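Local coordinates for protein fructose-bisphosphate aldolase (Slackia heliotrinireducens, PDB 4MOZ) that is an aldolase of the DeoC/LacD family, built as a closed eight-stranded beta/alpha barrel of the TIM-barrel class, at residues M38-D43 with K70-G75; D59-D62 with E66-F69; G270-Q275 with V282-A287; V298-A303 with G307-A312. One frame throughout, in Å; residues are numbered along the deposited sequence.

Contact 1 of 4, residues M38-D43 with K70-G75; sequences MLFACD and KIADQG
Phe40 reaches out from the first barrel strand, 37-41, and sets its ring against Ile71 and Ala72 of helix 66-74, which precedes strand 79-82. The contact across the two segments is apolar. Its nearest approach is CE2 of Phe40 to CG2 of Ile71, 3.7 Å, and CZ of Phe40 lies 3.8 Å from that same methyl, which sits near the CE2-CZ bond, coming in obliquely. The two side chains cross at about a right angle. CG of Phe40 stands anti to the backbone N (chi1 178°), which carries the ring straight off the strand toward the helix. Ala72 adds a looser contact, its CB 4.1 Å from CD2 of Phe40. Within the strand segment, Cys42 lays SG 3.4 Å above one face of the Phe40 ring, displaced toward the rim.

The hydrogen bonds near the contact include backbone ones. Gly75 N bonds to Ile71 O at 2.8 Å, closing the last turn, and Phe40 is hydrogen-bonded to Val79 and Ala81 of the next strand. Ile273 touches both Phe40 and Ile71, extending the apolar cluster toward helix 271-274. With no hydrogen bond between the segments, strand and helix of this beta-alpha-beta crossover are joined here by side-chain packing of the layer between barrel and helices.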
loop_
_atom_site.group_PDB
_atom_site.type_symbol
_atom_site.label_atom_id
_atom_site.label_comp_id
_atom_site.label_asym_id
_atom_site.label_seq_id
_atom_site.Cartn_x
_atom_site.Cartn_y
_atom_site.Cartn_z
HETATM N N MSE C 38 -8.523 -4.062 35.759
HETATM C CA MSE C 38 -7.193 -4.432 36.235
HETATM C C MSE C 38 -6.509 -5.181 35.099
HETATM O O MSE C 38 -6.845 -6.333 34.818
HETATM C CB MSE C 38 -7.282 -5.301 37.497
HETATM C CG MSE C 38 -5.958 -5.518 38.224
HETATM SE SE MSE C 38 -4.668 -6.596 37.209
HETATM C CE MSE C 38 -3.356 -6.923 38.625
ATOM N N LEU C 39 -5.566 -4.514 34.438
ATOM C CA LEU C 39 -4.878 -5.079 33.278
ATOM C C LEU C 39 -3.461 -5.533 33.623
ATOM O O LEU C 39 -2.636 -4.739 34.086
ATOM C CB LEU C 39 -4.862 -4.072 32.116
ATOM C CG LEU C 39 -4.255 -4.528 30.779
ATOM C CD1 LEU C 39 -4.998 -3.917 29.601
ATOM C CD2 LEU C 39 -2.759 -4.230 30.684
ATOM N N PHE C 40 -3.193 -6.813 33.393
ATOM C CA PHE C 40 -1.857 -7.369 33.554
ATOM C C PHE C 40 -1.165 -7.370 32.186
ATOM O O PHE C 40 -1.511 -8.155 31.291
ATOM C CB PHE C 40 -1.945 -8.769 34.176
ATOM C CG PHE C 40 -0.619 -9.472 34.341
ATOM C CD1 PHE C 40 0.540 -8.770 34.679
ATOM C CD2 PHE C 40 -0.541 -10.856 34.196
ATOM C CE1 PHE C 40 1.749 -9.427 34.836
ATOM C CE2 PHE C 40 0.668 -11.524 34.360
ATOM C CZ PHE C 40 1.814 -10.807 34.679
ATOM N N ALA C 41 -0.201 -6.459 32.036
ATOM C CA ALA C 41 0.505 -6.255 30.775
ATOM C C ALA C 41 1.667 -7.235 30.605
ATOM O O ALA C 41 2.596 -7.270 31.418
ATOM C CB ALA C 41 0.989 -4.813 30.670
ATOM N N CYS C 42 1.601 -8.025 29.536
ATOM C CA CYS C 42 2.605 -9.048 29.242
ATOM C C CYS C 42 3.117 -8.934 27.806
ATOM O O CYS C 42 3.452 -9.937 27.176
ATOM C CB CYS C 42 2.013 -10.444 29.468
ATOM S SG CYS C 42 1.494 -10.774 31.167
ATOM N N ASP C 43 3.184 -7.707 27.300
ATOM C CA ASP C 43 3.551 -7.451 25.911
ATOM C C ASP C 43 4.986 -6.937 25.752
ATOM O O ASP C 43 5.443 -6.701 24.632
ATOM C CB ASP C 43 2.568 -6.451 25.295
ATOM C CG ASP C 43 2.632 -5.076 25.960
ATOM O OD1 ASP C 43 2.623 -5.006 27.210
ATOM O OD2 ASP C 43 2.684 -4.064 25.228
ATOM N N LYS C 70 1.435 -18.288 34.629
ATOM C CA LYS C 70 1.266 -18.775 35.993
ATOM C C LYS C 70 0.745 -17.660 36.898
ATOM O O LYS C 70 -0.134 -17.893 37.726
ATOM C CB LYS C 70 2.583 -19.327 36.547
ATOM C CG LYS C 70 3.048 -20.639 35.928
ATOM C CD LYS C 70 4.329 -21.100 36.612
ATOM C CE LYS C 70 5.008 -22.243 35.876
ATOM N NZ LYS C 70 4.366 -23.551 36.158
ATOM N N ILE C 71 1.293 -16.456 36.726
ATOM C CA ILE C 71 0.858 -15.272 37.467
ATOM C C ILE C 71 -0.603 -14.943 37.163
ATOM O O ILE C 71 -1.403 -14.748 38.078
ATOM C CB ILE C 71 1.746 -14.046 37.168
ATOM C CG1 ILE C 71 3.170 -14.278 37.681
ATOM C CG2 ILE C 71 1.169 -12.797 37.819
ATOM C CD1 ILE C 71 4.196 -13.310 37.129
ATOM N N ALA C 72 -0.947 -14.898 35.881
ATOM C CA ALA C 72 -2.311 -14.607 35.454
ATOM C C ALA C 72 -3.309 -15.625 36.002
ATOM O O ALA C 72 -4.452 -15.279 36.310
ATOM C CB ALA C 72 -2.386 -14.561 33.937
ATOM N N ASP C 73 -2.865 -16.872 36.130
ATOM C CA ASP C 73 -3.727 -17.976 36.551
ATOM C C ASP C 73 -3.871 -18.064 38.075
ATOM O O ASP C 73 -4.963 -18.318 38.584
ATOM C CB ASP C 73 -3.191 -19.291 35.979
ATOM C CG ASP C 73 -4.029 -20.494 36.369
ATOM O OD1 ASP C 73 -5.242 -20.519 36.071
ATOM O OD2 ASP C 73 -3.460 -21.428 36.964
ATOM N N GLN C 74 -2.771 -17.847 38.795
ATOM C CA GLN C 74 -2.760 -17.996 40.251
ATOM C C GLN C 74 -3.077 -16.697 40.977
ATOM O O GLN C 74 -3.570 -16.717 42.101
ATOM C CB GLN C 74 -1.423 -18.556 40.732
ATOM C CG GLN C 74 -1.228 -20.022 40.393
ATOM C CD GLN C 74 0.220 -20.453 40.481
ATOM O OE1 GLN C 74 0.764 -21.017 39.532
ATOM N NE2 GLN C 74 0.856 -20.185 41.617
ATOM N N GLY C 75 -2.782 -15.570 40.337
ATOM C CA GLY C 75 -3.124 -14.272 40.897
ATOM C C GLY C 75 -4.542 -13.880 40.535
ATOM O O GLY C 75 -5.306 -14.683 40.000
#

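Contact 2 of 4, residues D59-D62 with E66-F69; sequences DISD and EHLF
His67 of helix 66-74 pushes its ring against the turn formed by Ser61 and Asp62. OG of Ser61 lies 3.2 Å from CE1 of His67, while OD1 of Asp62 lies 3.3 Å from CD2 at the other side of the His67 ring. Between these two approaches the backbone crosses one ring face, with Asp62 N 4.0 Å above the plane of the His67 ring and offset toward its rim. The Asp62 carboxylate is turned 60° from the ring. A chi1 of -173° swings the imidazole of His67 out from the helix toward the turn.

The turn is an Asx turn leading into a short 3-10 segment: Asp59 OD2 accepts from Ser61 N at 3.0 Å and from Ser61 OG at 2.6 Å, the two donors arriving from opposite faces of the carboxylate. That double grip fixes the Ser61 hydroxyl beside His67.

Farther out, residues 274-276 take up the polar ends. Asp62 OD2 is hydrogen-bonded to His274 ND1, and His67 NE2 makes weak hydrogen bonds to the carbonyls of His274 and Arg276. Glu66, turned elsewhere, bonds through OE2 to Tyr94 OH and packs on Arg235 of a second subunit.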
loop_
_atom_site.group_PDB
_atom_site.type_symbol
_atom_site.label_atom_id
_atom_site.label_comp_id
_atom_site.label_asym_id
_atom_site.label_seq_id
_atom_site.Cartn_x
_atom_site.Cartn_y
_atom_site.Cartn_z
ATOM N N ASP C 59 13.803 -11.325 39.211
ATOM C CA ASP C 59 13.807 -12.718 39.641
ATOM C C ASP C 59 14.083 -13.654 38.469
ATOM O O ASP C 59 13.539 -13.472 37.376
ATOM C CB ASP C 59 12.478 -13.092 40.300
ATOM C CG ASP C 59 12.552 -14.413 41.039
ATOM O OD1 ASP C 59 12.973 -14.412 42.214
ATOM O OD2 ASP C 59 12.191 -15.453 40.448
ATOM N N ILE C 60 14.925 -14.657 38.716
ATOM C CA ILE C 60 15.300 -15.644 37.701
ATOM C C ILE C 60 14.104 -16.353 37.042
ATOM O O ILE C 60 14.182 -16.745 35.879
ATOM C CB ILE C 60 16.343 -16.662 38.241
ATOM C CG1 ILE C 60 16.936 -17.507 37.101
ATOM C CG2 ILE C 60 15.759 -17.536 39.349
ATOM C CD1 ILE C 60 17.626 -16.697 36.017
ATOM N N SER C 61 12.997 -16.493 37.769
ATOM C CA SER C 61 11.799 -17.127 37.207
ATOM C C SER C 61 11.163 -16.320 36.062
ATOM O O SER C 61 10.441 -16.882 35.241
ATOM C CB SER C 61 10.768 -17.435 38.301
ATOM O OG SER C 61 10.291 -16.244 38.905
ATOM N N ASP C 62 11.447 -15.018 36.001
ATOM C CA ASP C 62 10.924 -14.150 34.930
ATOM C C ASP C 62 11.566 -14.399 33.551
ATOM O O ASP C 62 11.057 -13.934 32.524
ATOM C CB ASP C 62 11.056 -12.672 35.314
ATOM C CG ASP C 62 10.059 -11.780 34.582
ATOM O OD1 ASP C 62 9.022 -12.290 34.100
ATOM O OD2 ASP C 62 10.305 -10.556 34.501
ATOM N N GLU C 66 6.502 -18.744 30.663
ATOM C CA GLU C 66 5.365 -19.391 31.323
ATOM C C GLU C 66 5.042 -18.741 32.679
ATOM O O GLU C 66 3.907 -18.799 33.157
ATOM C CB GLU C 66 5.581 -20.900 31.472
ATOM C CG GLU C 66 4.276 -21.653 31.703
ATOM C CD GLU C 66 4.421 -23.163 31.724
ATOM O OE1 GLU C 66 5.481 -23.691 31.325
ATOM O OE2 GLU C 66 3.451 -23.831 32.137
ATOM N N HIS C 67 6.056 -18.122 33.279
ATOM C CA HIS C 67 5.913 -17.273 34.463
ATOM C C HIS C 67 4.728 -16.343 34.355
ATOM O O HIS C 67 3.934 -16.233 35.298
ATOM C CB HIS C 67 7.203 -16.485 34.652
ATOM C CG HIS C 67 7.273 -15.688 35.933
ATOM N ND1 HIS C 67 7.206 -16.259 37.151
ATOM C CD2 HIS C 67 7.463 -14.322 36.148
ATOM C CE1 HIS C 67 7.322 -15.307 38.096
ATOM N NE2 HIS C 67 7.484 -14.122 37.478
ATOM N N LEU C 68 4.585 -15.684 33.204
ATOM C CA LEU C 68 3.498 -14.727 32.983
ATOM C C LEU C 68 2.128 -15.390 33.085
ATOM O O LEU C 68 1.201 -14.832 33.674
ATOM C CB LEU C 68 3.650 -14.027 31.628
ATOM C CG LEU C 68 5.002 -13.359 31.328
ATOM C CD1 LEU C 68 5.079 -12.900 29.881
ATOM C CD2 LEU C 68 5.278 -12.200 32.271
ATOM N N PHE C 69 2.007 -16.586 32.520
ATOM C CA PHE C 69 0.735 -17.299 32.517
ATOM C C PHE C 69 0.402 -17.897 33.882
ATOM O O PHE C 69 -0.770 -17.989 34.252
ATOM C CB PHE C 69 0.717 -18.359 31.417
ATOM C CG PHE C 69 0.642 -17.781 30.027
ATOM C CD1 PHE C 69 1.801 -17.378 29.358
ATOM C CD2 PHE C 69 -0.588 -17.628 29.389
ATOM C CE1 PHE C 69 1.733 -16.838 28.082
ATOM C CE2 PHE C 69 -0.659 -17.092 28.114
ATOM C CZ PHE C 69 0.503 -16.698 27.457
#

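Contact 3 of 4, residues G270-Q275 with V282-A287; sequences GRNIHQ and VRLTKA
Ile273 and Leu284 bury the most surface here, with Thr285 next, and the CA atoms of Ile273 and Leu284 are the nearest pair, 6.5 Å apart. Leu284 points from helix 278-294 toward the short helix 271-274. Its CD2 methyl does the touching: it lies 3.4 Å from the backbone O of Asn272 and 4.0 Å from CG1 of Ile273. The leucine branch thus rests on the helix backbone as well as on a side chain. Because chi1 of Leu284 is trans (-178°), the side chain reaches toward the short helix. The carbonyl oxygen it covers is also hydrogen-bonded to NE of Arg276.

Thr285 meets both branches of Ile273 with its CG2 methyl: CG2 of Ile273 lies 3.7 Å from it and, on the CG1 branch, CD1 of Ile273 lies 3.8 Å from it. The two side chains cross at about a right angle. Thr285 divides its functions: its methyl faces Ile273, while OG1 donates to Val282 O, one turn back, at 2.6 Å. That carbonyl also receives Lys286 N, so two donors share it. OG1 is further hydrogen-bonded to Val76 N, which satisfies the buried hydroxyl on both counts.

No hydrogen bond links the two segments. Helix 271-274 follows the last barrel strand, 266-269, and Ile273 packs on Met38, a selenomethionine of the first strand, 37-41. Ile71 of helix 66-74 touches Thr285, and Phe305 of helix 298-305 touches Leu284.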
loop_
_atom_site.group_PDB
_atom_site.type_symbol
_atom_site.label_atom_id
_atom_site.label_comp_id
_atom_site.label_asym_id
_atom_site.label_seq_id
_atom_site.Cartn_x
_atom_site.Cartn_y
_atom_site.Cartn_z
ATOM N N GLY C 270 2.722 -4.090 34.436
ATOM C CA GLY C 270 3.524 -5.079 33.735
ATOM C C GLY C 270 4.685 -5.568 34.571
ATOM O O GLY C 270 4.518 -6.441 35.425
ATOM N N ARG C 271 5.859 -4.985 34.339
ATOM C CA ARG C 271 7.100 -5.483 34.937
ATOM C C ARG C 271 7.140 -5.436 36.460
ATOM O O ARG C 271 7.804 -6.264 37.084
ATOM C CB ARG C 271 8.331 -4.800 34.327
ATOM C CG ARG C 271 8.429 -3.309 34.580
ATOM C CD ARG C 271 9.371 -2.674 33.578
ATOM N NE ARG C 271 9.197 -1.227 33.522
ATOM C CZ ARG C 271 9.731 -0.438 32.594
ATOM N NH1 ARG C 271 9.508 0.869 32.636
ATOM N NH2 ARG C 271 10.484 -0.948 31.623
ATOM N N ASN C 272 6.420 -4.491 37.060
ATOM C CA ASN C 272 6.349 -4.415 38.514
ATOM C C ASN C 272 5.809 -5.714 39.114
ATOM O O ASN C 272 6.192 -6.104 40.216
ATOM C CB ASN C 272 5.517 -3.219 38.973
ATOM C CG ASN C 272 5.870 -2.769 40.383
ATOM O OD1 ASN C 272 6.884 -3.184 40.951
ATOM N ND2 ASN C 272 5.037 -1.913 40.955
ATOM N N ILE C 273 4.932 -6.384 38.373
ATOM C CA ILE C 273 4.447 -7.697 38.772
ATOM C C ILE C 273 5.441 -8.803 38.399
ATOM O O ILE C 273 5.964 -9.496 39.280
ATOM C CB ILE C 273 3.064 -8.012 38.159
ATOM C CG1 ILE C 273 1.992 -7.081 38.734
ATOM C CG2 ILE C 273 2.698 -9.468 38.405
ATOM C CD1 ILE C 273 0.697 -7.060 37.938
ATOM N N HIS C 274 5.715 -8.955 37.100
ATOM C CA HIS C 274 6.409 -10.148 36.619
ATOM C C HIS C 274 7.877 -10.253 36.938
ATOM O O HIS C 274 8.420 -11.350 36.907
ATOM C CB HIS C 274 6.121 -10.437 35.139
ATOM C CG HIS C 274 6.627 -9.379 34.180
ATOM N ND1 HIS C 274 7.942 -9.140 33.983
ATOM C CD2 HIS C 274 5.938 -8.519 33.324
ATOM C CE1 HIS C 274 8.085 -8.165 33.068
ATOM N NE2 HIS C 274 6.857 -7.785 32.665
ATOM N N GLN C 275 8.526 -9.140 37.282
ATOM C CA GLN C 275 9.939 -9.181 37.712
ATOM C C GLN C 275 10.149 -9.803 39.103
ATOM O O GLN C 275 11.284 -10.088 39.499
ATOM C CB GLN C 275 10.583 -7.798 37.638
ATOM C CG GLN C 275 10.777 -7.310 36.211
ATOM C CD GLN C 275 11.375 -5.922 36.119
ATOM O OE1 GLN C 275 11.518 -5.219 37.119
ATOM N NE2 GLN C 275 11.727 -5.518 34.907
ATOM N N VAL C 282 2.136 -12.950 42.441
ATOM C CA VAL C 282 0.747 -13.316 42.711
ATOM C C VAL C 282 0.149 -12.422 43.808
ATOM O O VAL C 282 -0.948 -11.879 43.646
ATOM C CB VAL C 282 0.626 -14.819 43.064
ATOM C CG1 VAL C 282 -0.709 -15.139 43.716
ATOM C CG2 VAL C 282 0.812 -15.673 41.820
ATOM N N ARG C 283 0.885 -12.243 44.901
ATOM C CA ARG C 283 0.428 -11.386 46.001
ATOM C C ARG C 283 0.232 -9.924 45.588
ATOM O O ARG C 283 -0.680 -9.262 46.084
ATOM C CB ARG C 283 1.364 -11.473 47.213
ATOM C CG ARG C 283 1.307 -12.806 47.951
ATOM C CD ARG C 283 1.890 -12.714 49.356
ATOM N NE ARG C 283 3.224 -12.114 49.381
ATOM C CZ ARG C 283 4.363 -12.791 49.269
ATOM N NH1 ARG C 283 4.352 -14.112 49.120
ATOM N NH2 ARG C 283 5.521 -12.145 49.307
ATOM N N LEU C 284 1.079 -9.427 44.686
ATOM C CA LEU C 284 0.942 -8.054 44.202
ATOM C C LEU C 284 -0.298 -7.879 43.324
ATOM O O LEU C 284 -0.994 -6.870 43.437
ATOM C CB LEU C 284 2.209 -7.557 43.495
ATOM C CG LEU C 284 2.180 -6.106 42.987
ATOM C CD1 LEU C 284 1.911 -5.101 44.099
ATOM C CD2 LEU C 284 3.467 -5.756 42.255
ATOM N N THR C 285 -0.583 -8.858 42.466
ATOM C CA THR C 285 -1.790 -8.797 41.636
ATOM C C THR C 285 -3.015 -8.741 42.543
ATOM O O THR C 285 -3.972 -8.013 42.265
ATOM C CB THR C 285 -1.939 -9.990 40.659
ATOM O OG1 THR C 285 -2.135 -11.208 41.392
ATOM C CG2 THR C 285 -0.719 -10.130 39.755
ATOM N N LYS C 286 -2.958 -9.504 43.634
ATOM C CA LYS C 286 -4.047 -9.578 44.600
ATOM C C LYS C 286 -4.226 -8.240 45.305
ATOM O O LYS C 286 -5.355 -7.787 45.490
ATOM C CB LYS C 286 -3.819 -10.719 45.599
ATOM C CG LYS C 286 -4.023 -12.099 44.993
ATOM C CD LYS C 286 -3.772 -13.217 45.993
ATOM C CE LYS C 286 -4.108 -14.567 45.377
ATOM N NZ LYS C 286 -3.923 -15.692 46.335
ATOM N N ALA C 287 -3.109 -7.605 45.661
ATOM C CA ALA C 287 -3.111 -6.270 46.265
ATOM C C ALA C 287 -3.705 -5.222 45.320
ATOM O O ALA C 287 -4.572 -4.435 45.721
ATOM C CB ALA C 287 -1.705 -5.872 46.688
#

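Contact 4 of 4, residues V298-A303 with G307-A312; sequences VDRALA and GEEDFA
A Schellman motif ends helix 298-305, and the chain after it doubles back along the last turns. Gly307 is the first residue to leave helical geometry, with a positive phi that glycine accepts readily. Beyond it, Glu308 N bonds to Ala303 O at 2.8 Å, the donor standing nearly in line with the carbonyl (C=O...N 166°). Glu309 N adds a weak bond to the same Ala303 O at 3.4 Å. The aliphatic side of Ala303 is covered too, its CB 3.6 Å from OE1 of Glu308.

The returning chain is also tied by charge. Arg300 NE donates to Glu309 OE1 in a salt bridge of 3.0 Å with an N-H...O angle of 158°. The carboxylate oxygen meets the guanidinium at its edge, close to its plane, and is itself approached on the syn side; the planes of the two groups stand 68° apart. An Arg300 chain extended from CG to NE places NE, at the near end of the guanidinium, against OE1. Farther on, Asp310 pairs with Lys286 and Phe311 packs on helix 278-294. The Arg300-Glu309 bridge is a local addition to a glycine of positive phi and a 6-to-1 bond from Glu308 N to Ala303 O, the Schellman motif by which many helices end.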
loop_
_atom_site.group_PDB
_atom_site.type_symbol
_atom_site.label_atom_id
_atom_site.label_comp_id
_atom_site.label_asym_id
_atom_site.label_seq_id
_atom_site.Cartn_x
_atom_site.Cartn_y
_atom_site.Cartn_z
ATOM N N VAL C 298 -5.422 1.460 51.127
ATOM C CA VAL C 298 -4.014 1.149 50.870
ATOM C C VAL C 298 -3.451 0.177 51.917
ATOM O O VAL C 298 -2.778 -0.801 51.567
ATOM C CB VAL C 298 -3.157 2.438 50.799
ATOM C CG1 VAL C 298 -1.672 2.114 50.709
ATOM C CG2 VAL C 298 -3.588 3.294 49.615
ATOM N N ASP C 299 -3.752 0.444 53.190
ATOM C CA ASP C 299 -3.256 -0.360 54.311
ATOM C C ASP C 299 -3.685 -1.824 54.248
ATOM O O ASP C 299 -2.874 -2.717 54.485
ATOM C CB ASP C 299 -3.683 0.246 55.656
ATOM C CG ASP C 299 -2.879 1.482 56.030
ATOM O OD1 ASP C 299 -1.824 1.743 55.409
ATOM O OD2 ASP C 299 -3.307 2.199 56.958
ATOM N N ARG C 300 -4.954 -2.069 53.932
ATOM C CA ARG C 300 -5.440 -3.439 53.833
ATOM C C ARG C 300 -4.910 -4.135 52.580
ATOM O O ARG C 300 -4.679 -5.350 52.590
ATOM C CB ARG C 300 -6.967 -3.512 53.897
ATOM C CG ARG C 300 -7.445 -4.874 54.378
ATOM C CD ARG C 300 -8.952 -5.074 54.332
ATOM N NE ARG C 300 -9.241 -6.487 54.564
ATOM C CZ ARG C 300 -10.431 -7.062 54.433
ATOM N NH1 ARG C 300 -11.489 -6.354 54.066
ATOM N NH2 ARG C 300 -10.558 -8.361 54.671
ATOM N N ALA C 301 -4.715 -3.363 51.513
ATOM C CA ALA C 301 -4.109 -3.882 50.286
ATOM C C ALA C 301 -2.652 -4.284 50.525
ATOM O O ALA C 301 -2.205 -5.327 50.049
ATOM C CB ALA C 301 -4.203 -2.858 49.168
ATOM N N LEU C 302 -1.932 -3.457 51.281
ATOM C CA LEU C 302 -0.544 -3.724 51.633
ATOM C C LEU C 302 -0.407 -5.008 52.458
ATOM O O LEU C 302 0.569 -5.752 52.302
ATOM C CB LEU C 302 0.056 -2.527 52.377
ATOM C CG LEU C 302 1.554 -2.556 52.697
ATOM C CD1 LEU C 302 2.396 -2.798 51.451
ATOM C CD2 LEU C 302 1.971 -1.269 53.392
ATOM N N ALA C 303 -1.395 -5.261 53.319
ATOM C CA ALA C 303 -1.469 -6.500 54.097
ATOM C C ALA C 303 -1.619 -7.723 53.195
ATOM O O ALA C 303 -1.064 -8.788 53.487
ATOM C CB ALA C 303 -2.610 -6.439 55.101
ATOM N N GLY C 307 1.233 -10.745 52.472
ATOM C CA GLY C 307 0.832 -12.122 52.762
ATOM C C GLY C 307 0.127 -12.302 54.091
ATOM O O GLY C 307 -0.126 -13.432 54.513
ATOM N N GLU C 308 -0.196 -11.187 54.744
ATOM C CA GLU C 308 -0.906 -11.202 56.021
ATOM C C GLU C 308 -2.365 -11.619 55.846
ATOM O O GLU C 308 -2.951 -12.228 56.738
ATOM C CB GLU C 308 -0.811 -9.833 56.702
ATOM C CG GLU C 308 0.593 -9.482 57.177
ATOM C CD GLU C 308 0.817 -7.989 57.368
ATOM O OE1 GLU C 308 -0.163 -7.249 57.609
ATOM O OE2 GLU C 308 1.987 -7.554 57.283
ATOM N N GLU C 309 -2.942 -11.286 54.694
ATOM C CA GLU C 309 -4.306 -11.683 54.347
ATOM C C GLU C 309 -4.317 -12.203 52.919
ATOM O O GLU C 309 -3.526 -11.758 52.092
ATOM C CB GLU C 309 -5.257 -10.489 54.427
ATOM C CG GLU C 309 -5.340 -9.798 55.780
ATOM C CD GLU C 309 -6.118 -8.490 55.729
ATOM O OE1 GLU C 309 -6.709 -8.171 54.671
ATOM O OE2 GLU C 309 -6.139 -7.773 56.754
ATOM N N ASP C 310 -5.215 -13.137 52.629
ATOM C CA ASP C 310 -5.429 -13.580 51.256
ATOM C C ASP C 310 -6.423 -12.634 50.571
ATOM O O ASP C 310 -7.036 -11.796 51.230
ATOM C CB ASP C 310 -5.932 -15.030 51.236
ATOM C CG ASP C 310 -5.748 -15.703 49.878
ATOM O OD1 ASP C 310 -5.130 -15.105 48.972
ATOM O OD2 ASP C 310 -6.228 -16.845 49.714
ATOM N N PHE C 311 -6.553 -12.742 49.250
ATOM C CA PHE C 311 -7.598 -12.020 48.519
ATOM C C PHE C 311 -8.188 -12.858 47.390
ATOM O O PHE C 311 -7.460 -13.460 46.599
ATOM C CB PHE C 311 -7.101 -10.669 47.979
ATOM C CG PHE C 311 -8.132 -9.926 47.172
ATOM C CD1 PHE C 311 -9.147 -9.213 47.799
ATOM C CD2 PHE C 311 -8.103 -9.956 45.783
ATOM C CE1 PHE C 311 -10.111 -8.541 47.059
ATOM C CE2 PHE C 311 -9.063 -9.288 45.038
ATOM C CZ PHE C 311 -10.069 -8.578 45.678
ATOM N N ALA C 312 -9.513 -12.889 47.339
ATOM C CA ALA C 312 -10.254 -13.511 46.250
ATOM C C ALA C 312 -11.397 -12.585 45.836
ATOM O O ALA C 312 -11.739 -11.649 46.566
ATOM C CB ALA C 312 -10.781 -14.874 46.670
#

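Overall arrangement
Contacts 1, 2 and 3 are buried and touch one another, whereas contact 4 lies at the surface, its centre about 22 Å from the centre of the chain. Contacts 1 and 2 share helix 66-74, whose residues Ile71 and Ala72 pack on the first strand and whose residue His67 meets the loop at 59-62. Ile71 CG2 lies 3.7 Å from Ile273 CG2, joining contacts 1 and 3 in one apolar layer. Contact 2 is more polar and meets contact 3 by a side-chain hydrogen bond. Contact 4 relies on backbone capping and charge, and reaches contact 3 through a salt bridge.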